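Local coordinates for protein lactaldehyde dehydrogenase (PDB 2IMP) that catalyses the irreversible NAD-dependent oxidation of L-lactaldehyde to L-lactate, and also oxidises glycolaldehyde, working as a homotetramer, at residues A[172-177]-A[203-208]; A[147-152]-A[225-230]; A[45-50]-A[213-218]. All coordinates share one frame; numbering follows the deposited sequence.

In the fold
All three contacts belong to the NAD-binding part of the chain, and each touches the bound NADH. Contacts 1 and 2 share one sheet, in which strands 202-204, 172-176, 134-149 and 222-227 run parallel in that order; their centres lie about 10 Å apart. Contact 3 packs helix 43-62 against helix 209-218, its centre about 8 Å from that of contact 1 and about 13 Å from that of contact 2. Along the chain, contact 1 is nested within the loops closed by the other two, while contacts 2 and 3 interleave. Segments distant in sequence thus gather round one cofactor: contact 1 holds the adenosine ribose, contact 2 ribose and diphosphate, contact 3 the adenine.

Contact 1. Residues A[172-177]-A[203-208]; sequences TIVIKP and NLVLGR. With NAI (1,4-dihydronicotinamide adenine dinucleotide), chain D.
The ammonium NZ of Lys176 sits where four oxygens converge. It bonds the two ribose hydroxyl oxygens of the adenosine half of NADH, O2B at 2.9 Å and O3B, and two backbone carbonyls, Pro177 O and Gly207 O, the latter from above the carbonyl plane with NZ to O 3.0 Å. The lysine chain leaves with CG anti to the backbone N (chi1 -173°) and bends at chi3 and chi4, which folds the amine back beside its own neighbour's carbonyl. On the way, CG passes over Val205 O at 3.3 Å. Lys176 and Pro177 belong to the NAD(+)-binding site; such a cluster of oxygens would be expected to favour the charged amine. A water joins the two segments nearby, donating to Pro177 O and accepting from Gly207 N. The backbone conformation at Gly207 would jam a CB against the preceding carbonyl oxygen.

Upstream, the segments pair as parallel strands. Ile173 O accepts from both Asn203 N and Asn203 ND2, the side-chain amide coming in 44° out of the carbonyl plane; ND2 also donates to Gly200 O. Ile175 N to Asn203 O is the shortest bond of the ladder, 2.7 Å and nearly straight at 175°, and Val205 N follows onto Ile175 O. On one face Val174 CG1 meets Val205 CG2; on the other Leu204 CD1 reaches Ile175 CG2 and, at 3.7 Å, Pro177 CD, while Leu206 CD2 touches Pro177 CG.

These strands open and close a beta-alpha-beta unit whose helix 183-195 covers Leu204 and Pro177. Helices 43-62 and 209-218 lie over the Val174 and Val205 face, and strand 134-149 runs along the far edge of 172-176.

Contact 2. Residues A[147-152]-A[225-230]; sequences TGILPW and VSMTGS. With NAI (1,4-dihydronicotinamide adenine dinucleotide), chain D.
Pro151 meets Thr228 where both strands have given way to loop: its ring atoms CB and CD each lie 3.2 Å from Thr228 O, and CG rests near Thr228 CG2. Earlier along the two strands, Ile149 CB packs on Met227 CB, and Ile149 CD1 reaches Val225 CG2 at 4.0 Å. The same loops receive NADH. Leu150 O accepts from the ribose hydroxyl O3B at 2.6 Å, while Ile149 CG2 leans on the ribose oxygens. Ser230 grips the diphosphate, with its N donating to both O3 and O1A and its OG to O1A at 2.8 Å. Trp152 N gives a weak bond to O1N, whereas CD1 of its indole lies 3.2 Å from that oxygen; chi1 of 59° sets CG between backbone N and carbonyl carbon and turns the pyrrole part toward the diphosphate, O5D lying at the ring edge in plane. An alanine in place of Trp152 would probably open a gap beside the diphosphate and leave O1N and O5D without their indole neighbour.

In this Rossmann-like sheet the cofactor lies across the carboxyl ends of parallel strands 134-149 and 222-227, whose directions differ by 21° over these short segments. Three backbone bonds tie them: Ser226 N to Thr147 O, Ile149 N to Ser226 O, and Thr228 N to Ile149 O, the last the longest at 3.2 Å. A CB on Gly229 would collide with the cofactor's O3.

Further out, Lys162 NZ binds both Ser226 OG and Thr228 OG1, and Thr228 also touches the bound lactate. Thr147 OG1, against Val225 CG2, bonds to Leu216 O. Ser230 is the N-cap of helix 231-242, its OG meeting Ala233 N, which brings the helix's amino end close to the diphosphate.

Contact 3. Residues A[45-50]-A[213-218]; sequences DARKAI and GQELAG. With NAI (1,4-dihydronicotinamide adenine dinucleotide), chain D.
Helix 43-62 lies beside helix 209-218, one of the helices flanking the NAD-binding sheet, and here Glu215 meets Ala46 and Arg47. The axes of the two short helical segments come within 9.2 Å at a crossing angle of -42°, and Ala46 CB touches Glu215 CG at 3.4 Å. The glutamate leaves with CG anti to the backbone N (chi1 -177°) and bends at chi2, bringing its carboxylate up to the arginine. OE2 makes a salt bridge to Arg47 NE at 3.1 Å, and OE1 lies over one guanidinium face; the two planes stand 60° apart, so this is no flat, two-pronged pairing. OE2 also accepts from Asn219 ND2, which gives the carboxylate a second hold.

Below the salt bridge, Leu216 CD2 touches both Ala46 CB and Ile50 CD1, 4.0 Å from the latter, and packs down on Val174 of the sheet.

On the cofactor side, Gln214 NE2 donates to adenine N1A at 2.8 Å in an almost straight bond, while OE1 bonds to Thr240 OG1. A CB on Gly213 would clash with adenine N3A. This is a helix lining the adenine pocket of an aldehyde dehydrogenase's Rossmann-like NAD-binding domain.

Contact 1. Residues A[172-177]-A[203-208]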
loop_
_atom_site.group_PDB
_atom_site.type_symbol
_atom_site.label_atom_id
_atom_site.label_comp_id
_atom_site.label_asym_id
_atom_site.label_seq_id
_atom_site.Cartn_x
_atom_site.Cartn_y
_atom_site.Cartn_z
ATOM N N THR A 172 25.394 2.354 -1.751
ATOM C CA THR A 172 26.622 1.628 -2.020
ATOM C C THR A 172 26.936 0.832 -0.752
ATOM O O THR A 172 26.374 1.129 0.305
ATOM C CB THR A 172 27.807 2.552 -2.399
ATOM O OG1 THR A 172 28.002 3.557 -1.397
ATOM C CG2 THR A 172 27.543 3.205 -3.740
ATOM N N ILE A 173 27.795 -0.170 -0.827
ATOM C CA ILE A 173 28.031 -0.947 0.369
ATOM C C ILE A 173 29.461 -1.467 0.575
ATOM O O ILE A 173 30.220 -1.672 -0.376
ATOM C CB ILE A 173 27.050 -2.158 0.399
ATOM C CG1 ILE A 173 26.969 -2.766 1.803
ATOM C CG2 ILE A 173 27.505 -3.217 -0.597
ATOM C CD1 ILE A 173 25.967 -3.929 1.904
ATOM N N VAL A 174 29.797 -1.634 1.845
ATOM C CA VAL A 174 31.060 -2.194 2.273
ATOM C C VAL A 174 30.764 -3.394 3.162
ATOM O O VAL A 174 30.153 -3.257 4.226
ATOM C CB VAL A 174 31.914 -1.206 3.100
ATOM C CG1 VAL A 174 33.191 -1.910 3.561
ATOM C CG2 VAL A 174 32.261 0.025 2.274
ATOM N N ILE A 175 31.171 -4.568 2.714
ATOM C CA ILE A 175 30.918 -5.774 3.467
ATOM C C ILE A 175 32.147 -6.428 4.124
ATOM O O ILE A 175 33.241 -6.449 3.555
ATOM C CB ILE A 175 30.233 -6.825 2.559
ATOM C CG1 ILE A 175 28.774 -6.424 2.325
ATOM C CG2 ILE A 175 30.355 -8.217 3.165
ATOM C CD1 ILE A 175 28.041 -7.325 1.385
ATOM N N LYS A 176 31.945 -6.926 5.338
ATOM C CA LYS A 176 32.977 -7.667 6.048
ATOM C C LYS A 176 32.450 -9.046 6.429
ATOM O O LYS A 176 31.547 -9.166 7.254
ATOM C CB LYS A 176 33.440 -6.975 7.330
ATOM C CG LYS A 176 34.647 -7.707 7.952
ATOM C CD LYS A 176 34.935 -7.302 9.388
ATOM C CE LYS A 176 34.092 -8.084 10.378
ATOM N NZ LYS A 176 34.434 -9.545 10.376
ATOM N N PRO A 177 32.984 -10.100 5.806
ATOM C CA PRO A 177 32.497 -11.433 6.153
ATOM C C PRO A 177 33.091 -11.845 7.511
ATOM O O PRO A 177 33.972 -11.165 8.037
ATOM C CB PRO A 177 33.037 -12.288 5.019
ATOM C CG PRO A 177 34.402 -11.664 4.781
ATOM C CD PRO A 177 34.100 -10.165 4.841
ATOM N N ASN A 203 32.143 -3.183 -1.967
ATOM C CA ASN A 203 33.472 -3.302 -1.396
ATOM C C ASN A 203 33.567 -4.434 -0.357
ATOM O O ASN A 203 32.632 -4.657 0.417
ATOM C CB ASN A 203 33.865 -1.977 -0.726
ATOM C CG ASN A 203 33.709 -0.785 -1.646
ATOM O OD1 ASN A 203 34.642 -0.410 -2.365
ATOM N ND2 ASN A 203 32.524 -0.180 -1.637
ATOM N N LEU A 204 34.685 -5.146 -0.353
ATOM C CA LEU A 204 34.866 -6.218 0.609
ATOM C C LEU A 204 36.097 -6.013 1.495
ATOM O O LEU A 204 37.225 -5.980 0.997
ATOM C CB LEU A 204 34.987 -7.573 -0.102
ATOM C CG LEU A 204 35.053 -8.803 0.825
ATOM C CD1 LEU A 204 33.652 -9.176 1.275
ATOM C CD2 LEU A 204 35.675 -9.986 0.097
ATOM N N VAL A 205 35.882 -5.833 2.791
ATOM C CA VAL A 205 37.012 -5.684 3.700
ATOM C C VAL A 205 37.154 -6.913 4.614
ATOM O O VAL A 205 36.156 -7.535 4.973
ATOM C CB VAL A 205 36.911 -4.383 4.534
ATOM C CG1 VAL A 205 37.056 -3.179 3.607
ATOM C CG2 VAL A 205 35.590 -4.329 5.285
ATOM N N LEU A 206 38.387 -7.265 4.960
ATOM C CA LEU A 206 38.625 -8.455 5.766
ATOM C C LEU A 206 39.293 -8.222 7.127
ATOM O O LEU A 206 40.239 -7.439 7.237
ATOM C CB LEU A 206 39.464 -9.440 4.949
ATOM C CG LEU A 206 38.883 -9.781 3.570
ATOM C CD1 LEU A 206 39.940 -10.445 2.707
ATOM C CD2 LEU A 206 37.666 -10.682 3.737
ATOM N N GLY A 207 38.797 -8.914 8.150
ATOM C CA GLY A 207 39.366 -8.768 9.477
ATOM C C GLY A 207 38.453 -9.187 10.614
ATOM O O GLY A 207 37.415 -9.829 10.407
ATOM N N ARG A 208 38.849 -8.820 11.826
ATOM C CA ARG A 208 38.086 -9.148 13.018
ATOM C C ARG A 208 36.953 -8.159 13.317
ATOM O O ARG A 208 36.893 -7.069 12.746
ATOM C CB ARG A 208 39.009 -9.210 14.237
ATOM C CG ARG A 208 40.047 -10.329 14.191
ATOM C CD ARG A 208 41.042 -10.165 15.332
ATOM N NE ARG A 208 41.715 -8.871 15.249
ATOM C CZ ARG A 208 42.394 -8.309 16.244
ATOM N NH1 ARG A 208 42.494 -8.927 17.414
ATOM N NH2 ARG A 208 42.972 -7.129 16.070
HETATM P PA NAI D . 29.385 -13.010 15.921
HETATM O O1A NAI D . 28.623 -11.846 16.402
HETATM O O2A NAI D . 30.452 -13.479 16.915
HETATM O O5B NAI D . 30.060 -12.648 14.519
HETATM C C5B NAI D . 29.336 -12.171 13.395
HETATM C C4B NAI D . 30.033 -10.973 12.731
HETATM O O4B NAI D . 30.123 -9.860 13.624
HETATM C C3B NAI D . 31.475 -11.249 12.279
HETATM O O3B NAI D . 31.697 -10.693 10.985
HETATM C C2B NAI D . 32.303 -10.622 13.383
HETATM O O2B NAI D . 33.628 -10.303 13.048
HETATM C C1B NAI D . 31.473 -9.421 13.758
HETATM N N9A NAI D . 31.726 -8.917 15.140
HETATM C C8A NAI D . 31.966 -9.606 16.328
HETATM N N7A NAI D . 32.147 -8.695 17.332
HETATM C C5A NAI D . 32.031 -7.453 16.814
HETATM C C6A NAI D . 32.120 -6.163 17.377
HETATM N N6A NAI D . 32.376 -6.000 18.674
HETATM N N1A NAI D . 31.945 -5.040 16.554
HETATM C C2A NAI D . 31.678 -5.196 15.186
HETATM N N3A NAI D . 31.590 -6.483 14.633
HETATM C C4A NAI D . 31.760 -7.586 15.437
HETATM O O3 NAI D . 28.287 -14.146 15.640
HETATM P PN NAI D . 28.501 -15.556 14.887
HETATM O O1N NAI D . 29.165 -15.365 13.585
HETATM O O2N NAI D . 27.168 -16.247 14.882
HETATM O O5D NAI D . 29.456 -16.315 15.952
HETATM C C5D NAI D . 30.838 -16.525 15.807
HETATM C C4D NAI D . 31.312 -17.220 17.063
HETATM O O4D NAI D . 32.737 -17.221 17.084
HETATM C C3D NAI D . 30.920 -16.806 18.500
HETATM O O3D NAI D . 29.990 -17.727 19.036
HETATM C C2D NAI D . 32.207 -16.761 19.283
HETATM O O2D NAI D . 32.081 -17.295 20.580
HETATM C C1D NAI D . 33.160 -17.524 18.395
HETATM N N1N NAI D . 34.579 -17.131 18.672
HETATM C C2N NAI D . 35.081 -16.012 17.998
HETATM C C3N NAI D . 36.423 -15.602 18.223
HETATM C C7N NAI D . 36.988 -14.398 17.502
HETATM O O7N NAI D . 38.305 -14.030 17.746
HETATM N N7N NAI D . 36.286 -13.664 16.637
HETATM C C4N NAI D . 37.230 -16.353 19.141
HETATM C C5N NAI D . 36.698 -17.489 19.818
HETATM C C6N NAI D . 35.359 -17.868 19.568
HETATM O O HOH W 1 36.868 -10.967 7.806
#

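Contact 2. Residues A[147-152]-A[225-230]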
loop_
_atom_site.group_PDB
_atom_site.type_symbol
_atom_site.label_atom_id
_atom_site.label_comp_id
_atom_site.label_asym_id
_atom_site.label_seq_id
_atom_site.Cartn_x
_atom_site.Cartn_y
_atom_site.Cartn_z
ATOM N N THR A 147 26.864 -0.499 5.379
ATOM C CA THR A 147 27.822 -1.551 5.653
ATOM C C THR A 147 27.153 -2.844 6.125
ATOM O O THR A 147 26.061 -2.817 6.703
ATOM C CB THR A 147 28.880 -1.105 6.702
ATOM O OG1 THR A 147 28.239 -0.805 7.949
ATOM C CG2 THR A 147 29.615 0.143 6.219
ATOM N N GLY A 148 27.812 -3.964 5.849
ATOM C CA GLY A 148 27.277 -5.249 6.238
ATOM C C GLY A 148 28.321 -6.100 6.927
ATOM O O GLY A 148 29.427 -6.299 6.422
ATOM N N ILE A 149 27.961 -6.589 8.100
ATOM C CA ILE A 149 28.829 -7.443 8.885
ATOM C C ILE A 149 28.204 -8.850 8.977
ATOM O O ILE A 149 27.126 -9.018 9.551
ATOM C CB ILE A 149 29.031 -6.821 10.278
ATOM C CG1 ILE A 149 29.597 -5.402 10.115
ATOM C CG2 ILE A 149 29.959 -7.674 11.105
ATOM C CD1 ILE A 149 29.716 -4.614 11.404
ATOM N N LEU A 150 28.877 -9.840 8.400
ATOM C CA LEU A 150 28.323 -11.187 8.341
ATOM C C LEU A 150 28.852 -12.252 9.329
ATOM O O LEU A 150 30.000 -12.206 9.766
ATOM C CB LEU A 150 28.476 -11.721 6.917
ATOM C CG LEU A 150 28.346 -10.676 5.806
ATOM C CD1 LEU A 150 28.594 -11.357 4.469
ATOM C CD2 LEU A 150 26.966 -10.012 5.845
ATOM N N PRO A 151 27.996 -13.233 9.662
ATOM C CA PRO A 151 28.282 -14.342 10.571
ATOM C C PRO A 151 28.818 -15.553 9.769
ATOM O O PRO A 151 28.898 -15.495 8.538
ATOM C CB PRO A 151 26.918 -14.625 11.180
ATOM C CG PRO A 151 26.033 -14.498 9.981
ATOM C CD PRO A 151 26.566 -13.227 9.298
ATOM N N TRP A 152 29.169 -16.632 10.466
ATOM C CA TRP A 152 29.679 -17.831 9.793
ATOM C C TRP A 152 28.592 -18.756 9.211
ATOM O O TRP A 152 28.872 -19.554 8.318
ATOM C CB TRP A 152 30.547 -18.666 10.731
ATOM C CG TRP A 152 29.821 -19.108 11.927
ATOM C CD1 TRP A 152 29.792 -18.479 13.044
ATOM C CD2 TRP A 152 28.969 -20.257 12.075
ATOM N NE1 TRP A 152 28.982 -19.117 13.968
ATOM C CE2 TRP A 152 28.467 -20.225 13.396
ATOM C CE3 TRP A 152 28.601 -21.294 11.244
ATOM C CZ2 TRP A 152 27.592 -21.186 13.891
ATOM C CZ3 TRP A 152 27.732 -22.250 11.730
ATOM C CH2 TRP A 152 27.242 -22.194 13.053
ATOM N N VAL A 225 24.319 0.544 9.379
ATOM C CA VAL A 225 25.115 -0.650 9.550
ATOM C C VAL A 225 24.208 -1.882 9.732
ATOM O O VAL A 225 23.336 -1.902 10.602
ATOM C CB VAL A 225 26.096 -0.545 10.760
ATOM C CG1 VAL A 225 25.336 -0.276 12.058
ATOM C CG2 VAL A 225 26.903 -1.844 10.874
ATOM N N SER A 226 24.390 -2.873 8.869
ATOM C CA SER A 226 23.607 -4.093 8.932
ATOM C C SER A 226 24.437 -5.289 9.384
ATOM O O SER A 226 25.510 -5.548 8.840
ATOM C CB SER A 226 22.984 -4.399 7.569
ATOM O OG SER A 226 22.266 -5.623 7.615
ATOM N N MET A 227 23.940 -6.010 10.379
ATOM C CA MET A 227 24.672 -7.149 10.888
ATOM C C MET A 227 23.821 -8.332 11.359
ATOM O O MET A 227 22.730 -8.165 11.906
ATOM C CB MET A 227 25.596 -6.695 12.029
ATOM C CG MET A 227 26.273 -7.824 12.805
ATOM S SD MET A 227 25.331 -8.395 14.245
ATOM C CE MET A 227 26.432 -9.651 14.900
ATOM N N THR A 228 24.341 -9.525 11.112
ATOM C CA THR A 228 23.703 -10.749 11.542
ATOM C C THR A 228 24.693 -11.593 12.367
ATOM O O THR A 228 25.865 -11.698 11.990
ATOM C CB THR A 228 23.205 -11.564 10.340
ATOM O OG1 THR A 228 22.242 -10.791 9.611
ATOM C CG2 THR A 228 22.558 -12.864 10.807
ATOM N N GLY A 229 24.234 -12.144 13.488
ATOM C CA GLY A 229 25.110 -12.944 14.331
ATOM C C GLY A 229 24.724 -12.981 15.804
ATOM O O GLY A 229 23.541 -13.031 16.136
ATOM N N SER A 230 25.720 -12.946 16.690
ATOM C CA SER A 230 25.474 -13.005 18.135
ATOM C C SER A 230 24.932 -11.713 18.757
ATOM O O SER A 230 25.263 -10.612 18.313
ATOM C CB SER A 230 26.754 -13.392 18.886
ATOM O OG SER A 230 27.655 -12.297 18.958
HETATM P PA NAI D . 29.385 -13.010 15.921
HETATM O O1A NAI D . 28.623 -11.846 16.402
HETATM O O2A NAI D . 30.452 -13.479 16.915
HETATM O O5B NAI D . 30.060 -12.648 14.519
HETATM C C5B NAI D . 29.336 -12.171 13.395
HETATM C C4B NAI D . 30.033 -10.973 12.731
HETATM O O4B NAI D . 30.123 -9.860 13.624
HETATM C C3B NAI D . 31.475 -11.249 12.279
HETATM O O3B NAI D . 31.697 -10.693 10.985
HETATM C C2B NAI D . 32.303 -10.622 13.383
HETATM O O2B NAI D . 33.628 -10.303 13.048
HETATM C C1B NAI D . 31.473 -9.421 13.758
HETATM N N9A NAI D . 31.726 -8.917 15.140
HETATM C C8A NAI D . 31.966 -9.606 16.328
HETATM N N7A NAI D . 32.147 -8.695 17.332
HETATM C C5A NAI D . 32.031 -7.453 16.814
HETATM C C6A NAI D . 32.120 -6.163 17.377
HETATM N N6A NAI D . 32.376 -6.000 18.674
HETATM N N1A NAI D . 31.945 -5.040 16.554
HETATM C C2A NAI D . 31.678 -5.196 15.186
HETATM N N3A NAI D . 31.590 -6.483 14.633
HETATM C C4A NAI D . 31.760 -7.586 15.437
HETATM O O3 NAI D . 28.287 -14.146 15.640
HETATM P PN NAI D . 28.501 -15.556 14.887
HETATM O O1N NAI D . 29.165 -15.365 13.585
HETATM O O2N NAI D . 27.168 -16.247 14.882
HETATM O O5D NAI D . 29.456 -16.315 15.952
HETATM C C5D NAI D . 30.838 -16.525 15.807
HETATM C C4D NAI D . 31.312 -17.220 17.063
HETATM O O4D NAI D . 32.737 -17.221 17.084
HETATM C C3D NAI D . 30.920 -16.806 18.500
HETATM O O3D NAI D . 29.990 -17.727 19.036
HETATM C C2D NAI D . 32.207 -16.761 19.283
HETATM O O2D NAI D . 32.081 -17.295 20.580
HETATM C C1D NAI D . 33.160 -17.524 18.395
HETATM N N1N NAI D . 34.579 -17.131 18.672
HETATM C C2N NAI D . 35.081 -16.012 17.998
HETATM C C3N NAI D . 36.423 -15.602 18.223
HETATM C C7N NAI D . 36.988 -14.398 17.502
HETATM O O7N NAI D . 38.305 -14.030 17.746
HETATM N N7N NAI D . 36.286 -13.664 16.637
HETATM C C4N NAI D . 37.230 -16.353 19.141
HETATM C C5N NAI D . 36.698 -17.489 19.818
HETATM C C6N NAI D . 35.359 -17.868 19.568
#

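Contact 3. Residues A[45-50]-A[213-218]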
loop_
_atom_site.group_PDB
_atom_site.type_symbol
_atom_site.label_atom_id
_atom_site.label_comp_id
_atom_site.label_asym_id
_atom_site.label_seq_id
_atom_site.Cartn_x
_atom_site.Cartn_y
_atom_site.Cartn_z
ATOM N N ASP A 45 41.657 0.409 6.675
ATOM C CA ASP A 45 41.225 -0.343 5.500
ATOM C C ASP A 45 39.714 -0.168 5.265
ATOM O O ASP A 45 39.255 -0.017 4.130
ATOM C CB ASP A 45 41.552 -1.826 5.671
ATOM C CG ASP A 45 43.028 -2.065 5.898
ATOM O OD1 ASP A 45 43.826 -1.695 5.013
ATOM O OD2 ASP A 45 43.388 -2.614 6.960
ATOM N N ALA A 46 38.962 -0.189 6.361
ATOM C CA ALA A 46 37.526 0.025 6.286
ATOM C C ALA A 46 37.226 1.444 5.768
ATOM O O ALA A 46 36.345 1.639 4.928
ATOM C CB ALA A 46 36.887 -0.181 7.666
ATOM N N ARG A 47 37.987 2.419 6.274
ATOM C CA ARG A 47 37.816 3.802 5.851
ATOM C C ARG A 47 38.048 3.992 4.348
ATOM O O ARG A 47 37.314 4.728 3.691
ATOM C CB ARG A 47 38.750 4.732 6.627
ATOM C CG ARG A 47 38.522 4.730 8.117
ATOM C CD ARG A 47 39.108 5.971 8.777
ATOM N NE ARG A 47 38.886 5.947 10.221
ATOM C CZ ARG A 47 39.747 5.450 11.103
ATOM N NH1 ARG A 47 40.903 4.944 10.692
ATOM N NH2 ARG A 47 39.444 5.443 12.395
ATOM N N LYS A 48 39.074 3.328 3.816
ATOM C CA LYS A 48 39.344 3.413 2.386
ATOM C C LYS A 48 38.148 2.892 1.569
ATOM O O LYS A 48 37.754 3.487 0.563
ATOM C CB LYS A 48 40.594 2.604 2.024
ATOM C CG LYS A 48 41.889 3.176 2.574
ATOM C CD LYS A 48 43.073 2.255 2.286
ATOM C CE LYS A 48 44.331 2.746 2.995
ATOM N NZ LYS A 48 45.467 1.785 2.882
ATOM N N ALA A 49 37.582 1.781 2.031
ATOM C CA ALA A 49 36.420 1.193 1.377
ATOM C C ALA A 49 35.195 2.115 1.492
ATOM O O ALA A 49 34.474 2.344 0.521
ATOM C CB ALA A 49 36.108 -0.177 1.987
ATOM N N ILE A 50 34.984 2.639 2.695
ATOM C CA ILE A 50 33.878 3.550 2.931
ATOM C C ILE A 50 34.009 4.838 2.096
ATOM O O ILE A 50 33.030 5.308 1.509
ATOM C CB ILE A 50 33.764 3.902 4.432
ATOM C CG1 ILE A 50 33.305 2.661 5.204
ATOM C CG2 ILE A 50 32.783 5.053 4.635
ATOM C CD1 ILE A 50 33.257 2.841 6.705
ATOM N N GLY A 213 35.126 -4.512 11.926
ATOM C CA GLY A 213 33.698 -4.455 12.189
ATOM C C GLY A 213 33.294 -3.172 12.889
ATOM O O GLY A 213 32.311 -2.527 12.513
ATOM N N GLN A 214 34.046 -2.800 13.920
ATOM C CA GLN A 214 33.752 -1.579 14.656
ATOM C C GLN A 214 33.842 -0.310 13.792
ATOM O O GLN A 214 33.053 0.622 13.968
ATOM C CB GLN A 214 34.671 -1.461 15.871
ATOM C CG GLN A 214 34.183 -2.263 17.070
ATOM C CD GLN A 214 32.916 -1.682 17.685
ATOM O OE1 GLN A 214 32.925 -0.565 18.197
ATOM N NE2 GLN A 214 31.820 -2.438 17.632
ATOM N N GLU A 215 34.796 -0.281 12.865
ATOM C CA GLU A 215 34.921 0.875 11.980
ATOM C C GLU A 215 33.706 0.969 11.010
ATOM O O GLU A 215 33.245 2.058 10.664
ATOM C CB GLU A 215 36.240 0.797 11.198
ATOM C CG GLU A 215 36.544 1.978 10.278
ATOM C CD GLU A 215 36.516 3.339 10.976
ATOM O OE1 GLU A 215 36.809 3.412 12.184
ATOM O OE2 GLU A 215 36.217 4.345 10.300
ATOM N N LEU A 216 33.186 -0.186 10.606
ATOM C CA LEU A 216 32.024 -0.206 9.730
ATOM C C LEU A 216 30.746 0.264 10.465
ATOM O O LEU A 216 29.770 0.693 9.846
ATOM C CB LEU A 216 31.818 -1.610 9.149
ATOM C CG LEU A 216 32.936 -2.129 8.231
ATOM C CD1 LEU A 216 32.598 -3.529 7.744
ATOM C CD2 LEU A 216 33.131 -1.189 7.047
ATOM N N ALA A 217 30.783 0.180 11.790
ATOM C CA ALA A 217 29.666 0.615 12.613
ATOM C C ALA A 217 29.809 2.067 13.129
ATOM O O ALA A 217 28.818 2.794 13.255
ATOM C CB ALA A 217 29.486 -0.337 13.801
ATOM N N GLY A 218 31.052 2.473 13.389
ATOM C CA GLY A 218 31.309 3.800 13.919
ATOM C C GLY A 218 31.711 4.917 12.978
ATOM O O GLY A 218 31.776 6.071 13.393
HETATM P PA NAI D . 29.385 -13.010 15.921
HETATM O O1A NAI D . 28.623 -11.846 16.402
HETATM O O2A NAI D . 30.452 -13.479 16.915
HETATM O O5B NAI D . 30.060 -12.648 14.519
HETATM C C5B NAI D . 29.336 -12.171 13.395
HETATM C C4B NAI D . 30.033 -10.973 12.731
HETATM O O4B NAI D . 30.123 -9.860 13.624
HETATM C C3B NAI D . 31.475 -11.249 12.279
HETATM O O3B NAI D . 31.697 -10.693 10.985
HETATM C C2B NAI D . 32.303 -10.622 13.383
HETATM O O2B NAI D . 33.628 -10.303 13.048
HETATM C C1B NAI D . 31.473 -9.421 13.758
HETATM N N9A NAI D . 31.726 -8.917 15.140
HETATM C C8A NAI D . 31.966 -9.606 16.328
HETATM N N7A NAI D . 32.147 -8.695 17.332
HETATM C C5A NAI D . 32.031 -7.453 16.814
HETATM C C6A NAI D . 32.120 -6.163 17.377
HETATM N N6A NAI D . 32.376 -6.000 18.674
HETATM N N1A NAI D . 31.945 -5.040 16.554
HETATM C C2A NAI D . 31.678 -5.196 15.186
HETATM N N3A NAI D . 31.590 -6.483 14.633
HETATM C C4A NAI D . 31.760 -7.586 15.437
HETATM O O3 NAI D . 28.287 -14.146 15.640
HETATM P PN NAI D . 28.501 -15.556 14.887
HETATM O O1N NAI D . 29.165 -15.365 13.585
HETATM O O2N NAI D . 27.168 -16.247 14.882
HETATM O O5D NAI D . 29.456 -16.315 15.952
HETATM C C5D NAI D . 30.838 -16.525 15.807
HETATM C C4D NAI D . 31.312 -17.220 17.063
HETATM O O4D NAI D . 32.737 -17.221 17.084
HETATM C C3D NAI D . 30.920 -16.806 18.500
HETATM O O3D NAI D . 29.990 -17.727 19.036
HETATM C C2D NAI D . 32.207 -16.761 19.283
HETATM O O2D NAI D . 32.081 -17.295 20.580
HETATM C C1D NAI D . 33.160 -17.524 18.395
HETATM N N1N NAI D . 34.579 -17.131 18.672
HETATM C C2N NAI D . 35.081 -16.012 17.998
HETATM C C3N NAI D . 36.423 -15.602 18.223
HETATM C C7N NAI D . 36.988 -14.398 17.502
HETATM O O7N NAI D . 38.305 -14.030 17.746
HETATM N N7N NAI D . 36.286 -13.664 16.637
HETATM C C4N NAI D . 37.230 -16.353 19.141
HETATM C C5N NAI D . 36.698 -17.489 19.818
HETATM C C6N NAI D . 35.359 -17.868 19.568
#